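Side-chain contacts in extracellular solute-binding protein (PDB 4P98), which probably captures a small solute outside the cell membrane, perhaps a nucleoside as in PnrA-like relatives of the BMP lipoprotein family, and delivers it to an ABC transporter: residues Thr62-Glu65 and Pro66-Gln70; Glu303-Ser307 and Gly308-Leu312; Asp288-Pro291 and Asp292-Ala296; Ala230-Gly233 and Ala234-Ala238; Arg113-Pro116 and Asn117-Gly120. All coordinates share one frame; numbering follows the deposited sequence.

Contact 1 of 5, residues Thr62-Glu65 and Pro66-Gln70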
loop_
_atom_site.group_PDB
_atom_site.type_symbol
_atom_site.label_atom_id
_atom_site.label_comp_id
_atom_site.label_asym_id
_atom_site.label_seq_id
_atom_site.Cartn_x
_atom_site.Cartn_y
_atom_site.Cartn_z
ATOM N N THR A 62 20.164 -12.289 -3.154
ATOM C CA THR A 62 21.447 -12.550 -3.821
ATOM C C THR A 62 21.674 -11.571 -4.968
ATOM O O THR A 62 22.816 -11.270 -5.313
ATOM C CB THR A 62 21.540 -13.994 -4.371
ATOM O OG1 THR A 62 20.598 -14.171 -5.431
ATOM C CG2 THR A 62 21.277 -15.003 -3.281
ATOM N N GLN A 63 20.584 -11.081 -5.551
ATOM C CA GLN A 63 20.653 -10.061 -6.587
ATOM C C GLN A 63 20.693 -8.663 -5.967
ATOM O O GLN A 63 21.467 -7.808 -6.403
ATOM C CB GLN A 63 19.452 -10.191 -7.519
ATOM C CG GLN A 63 19.260 -11.600 -8.065
ATOM C CD GLN A 63 20.369 -12.012 -9.015
ATOM O OE1 GLN A 63 20.859 -11.201 -9.804
ATOM N NE2 GLN A 63 20.767 -13.284 -8.948
ATOM N N ALA A 64 19.871 -8.436 -4.947
ATOM C CA ALA A 64 19.792 -7.108 -4.307
ATOM C C ALA A 64 21.083 -6.653 -3.620
ATOM O O ALA A 64 21.440 -5.483 -3.696
ATOM C CB ALA A 64 18.632 -7.056 -3.323
ATOM N N GLU A 65 21.786 -7.556 -2.941
ATOM C CA GLU A 65 22.939 -7.137 -2.152
ATOM C C GLU A 65 24.053 -6.476 -2.996
ATOM O O GLU A 65 24.522 -5.404 -2.650
ATOM C CB GLU A 65 23.464 -8.285 -1.291
ATOM C CG GLU A 65 24.744 -7.967 -0.543
ATOM C CD GLU A 65 25.156 -9.060 0.425
ATOM O OE1 GLU A 65 24.267 -9.779 0.909
ATOM O OE2 GLU A 65 26.369 -9.192 0.706
ATOM N N PRO A 66 24.456 -7.089 -4.115
ATOM C CA PRO A 66 25.476 -6.401 -4.928
ATOM C C PRO A 66 25.026 -5.058 -5.536
ATOM O O PRO A 66 25.845 -4.156 -5.690
ATOM C CB PRO A 66 25.823 -7.408 -6.036
ATOM C CG PRO A 66 25.040 -8.642 -5.777
ATOM C CD PRO A 66 24.172 -8.460 -4.568
ATOM N N VAL A 67 23.743 -4.919 -5.869
ATOM C CA VAL A 67 23.219 -3.672 -6.426
ATOM C C VAL A 67 23.268 -2.583 -5.354
ATOM O O VAL A 67 23.700 -1.457 -5.614
ATOM C CB VAL A 67 21.769 -3.844 -6.935
ATOM C CG1 VAL A 67 21.151 -2.506 -7.316
ATOM C CG2 VAL A 67 21.724 -4.795 -8.121
ATOM N N ILE A 68 22.820 -2.926 -4.149
ATOM C CA ILE A 68 22.883 -2.011 -3.011
ATOM C C ILE A 68 24.345 -1.601 -2.755
ATOM O O ILE A 68 24.657 -0.418 -2.610
ATOM C CB ILE A 68 22.243 -2.657 -1.751
ATOM C CG1 ILE A 68 20.740 -2.820 -1.957
ATOM C CG2 ILE A 68 22.520 -1.822 -0.508
ATOM C CD1 ILE A 68 20.102 -3.827 -1.025
ATOM N N ARG A 69 25.248 -2.577 -2.726
ATOM C CA ARG A 69 26.664 -2.304 -2.490
ATOM C C ARG A 69 27.222 -1.333 -3.533
ATOM O O ARG A 69 27.963 -0.410 -3.196
ATOM C CB ARG A 69 27.481 -3.603 -2.492
ATOM C CG ARG A 69 28.965 -3.386 -2.214
ATOM C CD ARG A 69 29.742 -4.684 -2.038
ATOM N NE ARG A 69 29.280 -5.414 -0.864
ATOM C CZ ARG A 69 28.515 -6.498 -0.883
ATOM N NH1 ARG A 69 28.126 -7.052 -2.033
ATOM N NH2 ARG A 69 28.148 -7.047 0.269
ATOM N N GLN A 70 26.853 -1.552 -4.789
ATOM C CA GLN A 70 27.338 -0.736 -5.899
ATOM C C GLN A 70 26.897 0.720 -5.772
ATOM O O GLN A 70 27.682 1.627 -6.026
ATOM C CB GLN A 70 26.862 -1.334 -7.234
ATOM C CG GLN A 70 27.202 -0.506 -8.452
ATOM C CD GLN A 70 26.819 -1.190 -9.753
ATOM O OE1 GLN A 70 25.926 -2.052 -9.792
ATOM N NE2 GLN A 70 27.490 -0.810 -10.826
#
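E65 and R69, one helical turn apart, are joined by a salt bridge in which NH2 of R69 meets OE2 of E65 at 2.8 Å. The N-H points almost straight at the oxygen (165°), and OE2 lies in the guanidinium plane, at its edge. The carboxylate is turned 63° against that plane and takes the proton on its anti side. Both side chains leave the backbone with CG anti to N, which sets them side by side; E65 stays extended while R69 bends at chi3, which turns the NH2 edge toward the carboxylate and leaves E65 O over one guanidinium face. R69 NH2 has a second carboxylate partner in E96, so the cation is shared between two acids. Two backbone bonds of the same helical turn accompany the bridge, R69 N to E65 O and I68 N to A64 O, each 2.9 Å long. P66 has no N-H to give to the preceding turn, and the helix kinks there; its ring settles among T62, Q63, A64 and E65, with CD 3.2 Å from T62 O. On the buried side, I68 CD1 lies 4.2 Å from A64 CB, and I68 continues onto P89, I90 and V93 of helix 84-94. This is an i to i+4 salt bridge on a partly exposed side of helix 61-73, next to helix 84-94, in an alpha/beta domain with a parallel sheet.

Contact 2 of 5, residues Glu303-Ser307 and Gly308-Leu312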
loop_
_atom_site.group_PDB
_atom_site.type_symbol
_atom_site.label_atom_id
_atom_site.label_comp_id
_atom_site.label_asym_id
_atom_site.label_seq_id
_atom_site.Cartn_x
_atom_site.Cartn_y
_atom_site.Cartn_z
ATOM N N GLU A 303 -8.615 11.180 11.929
ATOM C CA GLU A 303 -8.504 12.017 13.141
ATOM C C GLU A 303 -8.905 11.230 14.395
ATOM O O GLU A 303 -8.230 11.297 15.425
ATOM C CB GLU A 303 -9.361 13.280 12.962
ATOM C CG GLU A 303 -8.840 14.207 11.870
ATOM C CD GLU A 303 -9.883 15.181 11.316
ATOM O OE1 GLU A 303 -10.990 15.295 11.884
ATOM O OE2 GLU A 303 -9.583 15.850 10.301
ATOM N N ARG A 304 -9.979 10.451 14.298
ATOM C CA ARG A 304 -10.382 9.572 15.399
ATOM C C ARG A 304 -9.314 8.539 15.742
ATOM O O ARG A 304 -9.112 8.210 16.914
ATOM C CB ARG A 304 -11.710 8.875 15.100
ATOM C CG ARG A 304 -12.889 9.835 14.989
ATOM C CD ARG A 304 -14.230 9.129 15.160
ATOM N NE ARG A 304 -14.476 8.090 14.155
ATOM C CZ ARG A 304 -14.834 8.311 12.887
ATOM N NH1 ARG A 304 -14.987 9.548 12.416
ATOM N NH2 ARG A 304 -15.036 7.274 12.077
ATOM N N LEU A 305 -8.627 8.021 14.727
ATOM C CA LEU A 305 -7.527 7.090 14.968
ATOM C C LEU A 305 -6.327 7.809 15.577
ATOM O O LEU A 305 -5.671 7.289 16.487
ATOM C CB LEU A 305 -7.131 6.382 13.666
ATOM C CG LEU A 305 -8.201 5.381 13.220
ATOM C CD1 LEU A 305 -8.039 4.996 11.756
ATOM C CD2 LEU A 305 -8.181 4.144 14.082
ATOM N N ALA A 306 -6.034 9.001 15.078
ATOM C CA ALA A 306 -4.907 9.785 15.610
ATOM C C ALA A 306 -5.072 10.078 17.112
ATOM O O ALA A 306 -4.102 10.045 17.858
ATOM C CB ALA A 306 -4.749 11.083 14.828
ATOM N N SER A 307 -6.306 10.338 17.542
ATOM C CA SER A 307 -6.582 10.712 18.936
ATOM C C SER A 307 -6.682 9.514 19.869
ATOM O O SER A 307 -6.455 9.633 21.083
ATOM C CB SER A 307 -7.874 11.502 19.012
ATOM O OG SER A 307 -8.980 10.663 18.752
ATOM N N GLY A 308 -7.031 8.361 19.304
ATOM C CA GLY A 308 -7.250 7.158 20.091
ATOM C C GLY A 308 -8.701 6.985 20.472
ATOM O O GLY A 308 -9.032 6.030 21.170
ATOM N N GLU A 309 -9.563 7.908 20.024
ATOM C CA GLU A 309 -11.024 7.751 20.130
ATOM C C GLU A 309 -11.439 6.410 19.520
ATOM O O GLU A 309 -12.232 5.660 20.097
ATOM C CB GLU A 309 -11.757 8.896 19.414
ATOM C CG GLU A 309 -13.253 8.941 19.722
ATOM C CD GLU A 309 -14.033 9.951 18.900
ATOM O OE1 GLU A 309 -13.445 10.932 18.411
ATOM O OE2 GLU A 309 -15.263 9.769 18.758
ATOM N N LEU A 310 -10.895 6.116 18.347
ATOM C CA LEU A 310 -11.055 4.795 17.744
ATOM C C LEU A 310 -9.738 4.046 17.847
ATOM O O LEU A 310 -8.686 4.579 17.488
ATOM C CB LEU A 310 -11.478 4.922 16.282
ATOM C CG LEU A 310 -11.625 3.606 15.500
ATOM C CD1 LEU A 310 -12.635 2.657 16.142
ATOM C CD2 LEU A 310 -12.033 3.936 14.084
ATOM N N ARG A 311 -9.792 2.821 18.364
ATOM C CA ARG A 311 -8.633 1.937 18.373
ATOM C C ARG A 311 -9.010 0.659 17.626
ATOM O O ARG A 311 -10.096 0.125 17.820
ATOM C CB ARG A 311 -8.183 1.636 19.811
ATOM C CG ARG A 311 -7.557 2.843 20.506
ATOM C CD ARG A 311 -7.269 2.589 21.975
ATOM N NE ARG A 311 -6.213 1.597 22.161
ATOM C CZ ARG A 311 -5.827 1.106 23.338
ATOM N NH1 ARG A 311 -6.408 1.506 24.466
ATOM N NH2 ARG A 311 -4.850 0.205 23.391
ATOM N N LEU A 312 -8.122 0.190 16.758
ATOM C CA LEU A 312 -8.409 -0.969 15.916
ATOM C C LEU A 312 -7.781 -2.215 16.518
ATOM O O LEU A 312 -6.681 -2.150 17.058
ATOM C CB LEU A 312 -7.854 -0.761 14.507
ATOM C CG LEU A 312 -8.450 0.402 13.711
ATOM C CD1 LEU A 312 -7.666 0.660 12.432
ATOM C CD2 LEU A 312 -9.913 0.171 13.399
HETATM O O HOH W 1 -6.030 4.658 17.541
HETATM O O HOH W 2 -11.019 12.060 18.108
#
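The C-terminus of helix 294-307 is ended here by a glycine at the first non-helical position, G308, whose positive phi (93°) turns the chain out of the helix, and R304 and L305 are then met by the residues that follow. G308 lies close to the carbonyl oxygen of S307 in a backbone conformation open chiefly to glycine. The main closing bond runs from L310 N to R304 O, 3.1 Å and nearly straight at 175°, although the donor stands above the carbonyl plane. G308 N makes weak bonds to R304 O and L305 O. Outside the turn, the E309 carboxylate crosses the aliphatic part of R304, OE1 coming within 3.6 Å of R304 CG; the charged ends stay apart, with R304 NE 5.0 Å from E309 OE2, so any attraction between them is probably weak and long-range. On the other flank L305 and L310 run alongside each other in the same direction. The CD2 methyl of L305 touches CG of L310 at 3.8 Å and CG of L312 at the same distance, while L310 and L312 also reach Y130 on helix 125-137. Two waters stitch the turn together: one donates to both L305 O and L310 O, and the other links S307 OG to E309 OE1, lying 2.7 Å from the carboxylate oxygen.

Contact 3 of 5, residues Asp288-Pro291 and Asp292-Ala296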
loop_
_atom_site.group_PDB
_atom_site.type_symbol
_atom_site.label_atom_id
_atom_site.label_comp_id
_atom_site.label_asym_id
_atom_site.label_seq_id
_atom_site.Cartn_x
_atom_site.Cartn_y
_atom_site.Cartn_z
ATOM N N ASP A 288 -23.710 7.089 -9.186
ATOM C CA ASP A 288 -24.065 8.097 -8.192
ATOM C C ASP A 288 -23.921 7.505 -6.785
ATOM O O ASP A 288 -24.644 7.876 -5.868
ATOM C CB ASP A 288 -25.492 8.616 -8.438
ATOM C CG ASP A 288 -26.555 7.599 -8.075
ATOM O OD1 ASP A 288 -26.235 6.390 -8.019
ATOM O OD2 ASP A 288 -27.710 8.011 -7.834
ATOM N N VAL A 289 -22.981 6.578 -6.617
ATOM C CA VAL A 289 -22.781 5.941 -5.311
ATOM C C VAL A 289 -21.799 6.709 -4.417
ATOM O O VAL A 289 -21.745 6.440 -3.228
ATOM C CB VAL A 289 -22.287 4.478 -5.445
ATOM C CG1 VAL A 289 -23.173 3.694 -6.416
ATOM C CG2 VAL A 289 -20.830 4.439 -5.878
ATOM N N VAL A 290 -21.018 7.637 -4.977
ATOM C CA VAL A 290 -19.963 8.320 -4.208
ATOM C C VAL A 290 -20.473 9.616 -3.564
ATOM O O VAL A 290 -20.779 10.577 -4.276
ATOM C CB VAL A 290 -18.736 8.664 -5.074
ATOM C CG1 VAL A 290 -17.640 9.292 -4.216
ATOM C CG2 VAL A 290 -18.199 7.414 -5.770
ATOM N N PRO A 291 -20.548 9.660 -2.221
ATOM C CA PRO A 291 -20.990 10.920 -1.601
ATOM C C PRO A 291 -19.994 12.057 -1.817
ATOM O O PRO A 291 -18.775 11.820 -1.891
ATOM C CB PRO A 291 -21.115 10.559 -0.120
ATOM C CG PRO A 291 -20.195 9.401 0.069
ATOM C CD PRO A 291 -20.310 8.613 -1.211
ATOM N N ASP A 292 -20.508 13.282 -1.930
ATOM C CA ASP A 292 -19.663 14.455 -2.165
ATOM C C ASP A 292 -18.652 14.648 -1.047
ATOM O O ASP A 292 -17.591 15.224 -1.261
ATOM C CB ASP A 292 -20.504 15.736 -2.286
ATOM C CG ASP A 292 -21.396 15.740 -3.516
ATOM O OD1 ASP A 292 -20.946 15.275 -4.588
ATOM O OD2 ASP A 292 -22.548 16.213 -3.407
ATOM N N ASP A 293 -18.991 14.172 0.142
ATOM C CA ASP A 293 -18.136 14.350 1.319
ATOM C C ASP A 293 -17.309 13.102 1.674
ATOM O O ASP A 293 -16.913 12.928 2.829
ATOM C CB ASP A 293 -18.991 14.762 2.521
ATOM C CG ASP A 293 -19.897 13.643 3.008
ATOM O OD1 ASP A 293 -20.061 12.647 2.277
ATOM O OD2 ASP A 293 -20.446 13.748 4.125
ATOM N N LEU A 294 -17.037 12.229 0.707
ATOM C CA LEU A 294 -16.339 10.980 1.046
ATOM C C LEU A 294 -14.985 11.243 1.694
ATOM O O LEU A 294 -14.670 10.639 2.719
ATOM C CB LEU A 294 -16.172 10.060 -0.165
ATOM C CG LEU A 294 -15.491 8.720 0.155
ATOM C CD1 LEU A 294 -16.257 7.939 1.216
ATOM C CD2 LEU A 294 -15.339 7.907 -1.125
ATOM N N GLN A 295 -14.204 12.145 1.100
ATOM C CA GLN A 295 -12.876 12.479 1.593
ATOM C C GLN A 295 -12.936 13.050 3.006
ATOM O O GLN A 295 -12.093 12.710 3.838
ATOM C CB GLN A 295 -12.147 13.446 0.657
ATOM C CG GLN A 295 -10.699 13.728 1.057
ATOM C CD GLN A 295 -9.834 12.477 1.026
ATOM O OE1 GLN A 295 -9.394 11.965 2.065
ATOM N NE2 GLN A 295 -9.604 11.968 -0.168
ATOM N N ALA A 296 -13.934 13.895 3.273
ATOM C CA ALA A 296 -14.127 14.463 4.609
ATOM C C ALA A 296 -14.392 13.358 5.624
ATOM O O ALA A 296 -13.872 13.394 6.732
ATOM C CB ALA A 296 -15.271 15.486 4.613
#
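The pyrrolidine ring of P291 overlaps two side chains of the turn that follows it, D293 at its CB and L294 at its CG. The carboxylate oxygen OD1 of D293 comes within 3.3 Å of P291 CB, the two side chains crossing at a slant. That position follows from the first torsion of D293 (chi1 69°), which places CG between the backbone N and the carbonyl carbon and swings the acid back over the proline. The same OD1 is held by a salt bridge to NE of R297, one turn into the helix, so the negative group is fixed between the ring and a cation; the arginine would be expected to stabilise its charge. L294 approaches the ring from the helix side, its CB 4.1 Å from P291 CG. Farther out, its CD2 methyl meets CG1 of V290 at 4.1 Å, where the two side chains cross at about a right angle. These are light contacts, and the hydrophobic cluster is extended by I283, which touches both V290 and L294, and by I241 of strand 240-242, which V290 also reaches. The backbone joins in through L294 N, bonded to P291 O over 3.2 Å at a bent 143°, with the donor well above the carbonyl plane. D293 occupies the N-cap position, yet its carboxylate makes no capping bond and is spent on R297 instead. Together these features describe a type I beta turn, P291 to L294, leading into the first turn of helix 294-307, with a proline at the turn's first position.

Contact 4 of 5, residues Ala230-Gly233 and Ala234-Ala238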
loop_
_atom_site.group_PDB
_atom_site.type_symbol
_atom_site.label_atom_id
_atom_site.label_comp_id
_atom_site.label_asym_id
_atom_site.label_seq_id
_atom_site.Cartn_x
_atom_site.Cartn_y
_atom_site.Cartn_z
ATOM N N ALA A 230 -3.531 0.789 -10.145
ATOM C CA ALA A 230 -3.427 1.998 -10.957
ATOM C C ALA A 230 -2.955 1.709 -12.392
ATOM O O ALA A 230 -3.106 2.561 -13.256
ATOM C CB ALA A 230 -2.494 3.020 -10.300
ATOM N N ALA A 231 -2.398 0.523 -12.645
ATOM C CA ALA A 231 -1.906 0.169 -13.988
ATOM C C ALA A 231 -2.999 -0.375 -14.916
ATOM O O ALA A 231 -2.722 -0.735 -16.053
ATOM C CB ALA A 231 -0.772 -0.833 -13.882
ATOM N N ALA A 232 -4.231 -0.437 -14.434
ATOM C CA ALA A 232 -5.345 -0.899 -15.245
ATOM C C ALA A 232 -5.634 0.065 -16.389
ATOM O O ALA A 232 -5.202 1.220 -16.372
ATOM C CB ALA A 232 -6.571 -1.075 -14.381
ATOM N N GLY A 233 -6.367 -0.419 -17.385
ATOM C CA GLY A 233 -6.756 0.405 -18.532
ATOM C C GLY A 233 -7.776 1.467 -18.163
ATOM O O GLY A 233 -8.407 1.393 -17.112
ATOM N N ALA A 234 -7.941 2.448 -19.046
ATOM C CA ALA A 234 -8.840 3.578 -18.818
ATOM C C ALA A 234 -10.270 3.170 -18.472
ATOM O O ALA A 234 -10.870 3.759 -17.585
ATOM C CB ALA A 234 -8.836 4.518 -20.026
ATOM N N ASP A 235 -10.823 2.172 -19.154
ATOM C CA ASP A 235 -12.201 1.742 -18.875
ATOM C C ASP A 235 -12.352 1.162 -17.487
ATOM O O ASP A 235 -13.418 1.285 -16.872
ATOM C CB ASP A 235 -12.695 0.695 -19.893
ATOM C CG ASP A 235 -13.054 1.297 -21.243
ATOM O OD1 ASP A 235 -12.670 2.455 -21.523
ATOM O OD2 ASP A 235 -13.712 0.590 -22.040
ATOM N N ILE A 236 -11.298 0.498 -17.009
ATOM C CA ILE A 236 -11.319 -0.115 -15.678
ATOM C C ILE A 236 -11.076 0.974 -14.626
ATOM O O ILE A 236 -11.794 1.050 -13.632
ATOM C CB ILE A 236 -10.288 -1.273 -15.542
ATOM C CG1 ILE A 236 -10.803 -2.582 -16.156
ATOM C CG2 ILE A 236 -10.065 -1.625 -14.084
ATOM C CD1 ILE A 236 -11.219 -2.520 -17.604
ATOM N N LYS A 237 -10.079 1.825 -14.865
ATOM C CA LYS A 237 -9.806 2.952 -13.961
ATOM C C LYS A 237 -11.050 3.811 -13.777
ATOM O O LYS A 237 -11.307 4.318 -12.691
ATOM C CB LYS A 237 -8.624 3.798 -14.457
ATOM C CG LYS A 237 -7.267 3.127 -14.258
ATOM C CD LYS A 237 -6.110 4.121 -14.300
ATOM C CE LYS A 237 -5.821 4.583 -15.720
ATOM N NZ LYS A 237 -4.662 5.521 -15.776
ATOM N N ALA A 238 -11.850 3.941 -14.829
ATOM C CA ALA A 238 -13.055 4.752 -14.773
ATOM C C ALA A 238 -14.090 4.250 -13.766
ATOM O O ALA A 238 -14.928 5.015 -13.336
ATOM C CB ALA A 238 -13.680 4.882 -16.162
#
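The carbonyl of G233, at the N-cap position, receives K237 N at 2.8 Å in an almost straight bond (177°) that starts the short helix 234-237, and I236 N adds a weak bond to the same oxygen. Before it, the extended backbone of A232 directs its CB at the helix. That methyl lies 3.5 Å from CG2 of I236; chi1 of -80° puts CG1 of the isoleucine beside the backbone N and so leaves CG2 anti to it, facing the incoming chain. I236 goes on to touch Q216 and V219 of helix 212-221, and A232 meets R212 there, which makes the pair the buried side of the contact. K237 covers the other side. Its aliphatic chain, bent at chi3, folds back along the loop: CG and CE each sit 3.5 Å from A232 O, and CD is equally close to A230 O. The ammonium ends 4.2 Å from A230 O, too far for a bond. Such a glycine N-cap, followed by the short helix 234-237, forms the connection from strand 225-226 to strand 240-242, a beta-alpha-beta crossover in the five-stranded parallel sheet.

Contact 5 of 5, residues Arg113-Pro116 and Asn117-Gly120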
loop_
_atom_site.group_PDB
_atom_site.type_symbol
_atom_site.label_atom_id
_atom_site.label_comp_id
_atom_site.label_asym_id
_atom_site.label_seq_id
_atom_site.Cartn_x
_atom_site.Cartn_y
_atom_site.Cartn_z
ATOM N N ARG A 113 16.598 -3.932 15.160
ATOM C CA ARG A 113 17.720 -4.481 14.393
ATOM C C ARG A 113 18.421 -3.450 13.502
ATOM O O ARG A 113 19.222 -3.813 12.649
ATOM C CB ARG A 113 17.206 -5.665 13.564
ATOM C CG ARG A 113 16.426 -6.680 14.406
ATOM C CD ARG A 113 15.776 -7.760 13.563
ATOM N NE ARG A 113 16.778 -8.299 12.656
ATOM C CZ ARG A 113 16.718 -8.282 11.327
ATOM N NH1 ARG A 113 15.648 -7.803 10.689
ATOM N NH2 ARG A 113 17.739 -8.785 10.630
ATOM N N LEU A 114 18.133 -2.170 13.710
ATOM C CA LEU A 114 18.684 -1.105 12.871
ATOM C C LEU A 114 20.106 -0.719 13.266
ATOM O O LEU A 114 20.331 -0.284 14.395
ATOM C CB LEU A 114 17.803 0.149 12.965
ATOM C CG LEU A 114 16.369 0.020 12.464
ATOM C CD1 LEU A 114 15.586 1.307 12.709
ATOM C CD2 LEU A 114 16.346 -0.318 10.982
ATOM N N PRO A 115 21.069 -0.851 12.332
ATOM C CA PRO A 115 22.359 -0.213 12.559
ATOM C C PRO A 115 22.210 1.313 12.672
ATOM O O PRO A 115 21.165 1.859 12.292
ATOM C CB PRO A 115 23.176 -0.599 11.310
ATOM C CG PRO A 115 22.494 -1.796 10.723
ATOM C CD PRO A 115 21.036 -1.613 11.068
ATOM N N PRO A 116 23.238 2.008 13.180
ATOM C CA PRO A 116 23.151 3.460 13.397
ATOM C C PRO A 116 22.872 4.279 12.149
ATOM O O PRO A 116 22.472 5.433 12.260
ATOM C CB PRO A 116 24.539 3.830 13.941
ATOM C CG PRO A 116 25.121 2.551 14.444
ATOM C CD PRO A 116 24.567 1.481 13.550
ATOM N N ASN A 117 23.109 3.704 10.971
ATOM C CA ASN A 117 22.909 4.411 9.718
ATOM C C ASN A 117 21.716 3.928 8.901
ATOM O O ASN A 117 21.647 4.197 7.698
ATOM C CB ASN A 117 24.188 4.380 8.858
ATOM C CG ASN A 117 24.628 2.971 8.476
ATOM O OD1 ASN A 117 24.304 1.992 9.157
ATOM N ND2 ASN A 117 25.412 2.870 7.402
ATOM N N VAL A 118 20.765 3.255 9.548
ATOM C CA VAL A 118 19.579 2.781 8.856
ATOM C C VAL A 118 18.316 3.296 9.544
ATOM O O VAL A 118 18.203 3.218 10.760
ATOM C CB VAL A 118 19.526 1.231 8.809
ATOM C CG1 VAL A 118 18.379 0.773 7.929
ATOM C CG2 VAL A 118 20.859 0.651 8.324
ATOM N N ASP A 119 17.396 3.845 8.756
ATOM C CA ASP A 119 16.029 4.134 9.199
ATOM C C ASP A 119 15.112 3.007 8.706
ATOM O O ASP A 119 15.288 2.471 7.600
ATOM C CB ASP A 119 15.531 5.470 8.612
ATOM C CG ASP A 119 16.129 6.713 9.277
ATOM O OD1 ASP A 119 16.907 6.612 10.259
ATOM O OD2 ASP A 119 15.779 7.828 8.799
ATOM N N GLY A 120 14.123 2.649 9.519
ATOM C CA GLY A 120 13.168 1.611 9.172
ATOM C C GLY A 120 11.726 2.081 9.178
ATOM O O GLY A 120 11.391 3.104 9.796
#
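L114 reaches over the start of strand 118-123, its CB 3.8 Å from V118 O and its CG slightly farther from the same oxygen. At the fork the methyls part: CD1 comes to 3.8 Å from G120 N, while CD2 meets CG1 of V118 at the same distance. With CG anti to the carbonyl carbon (chi1 -63°), the leucine slants across V118 and lies against the backbone of the strand. G120, with no side chain, lets the methyls lie against its backbone. The other branch of V118, CG2, rests on the ring of P115, 3.6 Å from its CD; V118 also packs on L91 and A94 of helix 84-94. V118 N bonds to P115 O at 3.1 Å, with the donor above the carbonyl plane, closing a type I beta turn from P115 to V118. N117 folds its amide toward P115, OD1 lying 3.6 Å from P115 CB, while ND2 gives its protons to the carbonyls of V100 and A94. The chemistry thus divides by side: P115 and V118 pack against helix 84-94, while L114 covers the strand backbone, and the buried amide nitrogen of N117 is satisfied by two backbone oxygens, which fixes the rotation of the amide and ties the turn to the neighbouring chain segments.

In the fold
Along the chain the order is contact 1, 5, 4, 3 and 2. Contacts 1 and 5 belong to the part built round the six-stranded parallel sheet: helix 61-73 and the entry to strand 118-123, with centres about 18 Å apart and helix 84-94 touching both. Contact 4 lies in the crossover to strand 240-242 of the five-stranded sheet, about 38 Å from contact 5 between centres. Contacts 3 and 2 mark the beginning and end of helix 294-307, their centres about 22 Å apart, and contact 3 also leans on strand 240-242. Two parallel sheets, each with flanking helices, fit the two-lobed fold of periplasmic-binding-protein relatives, in which solute usually binds between the lobes.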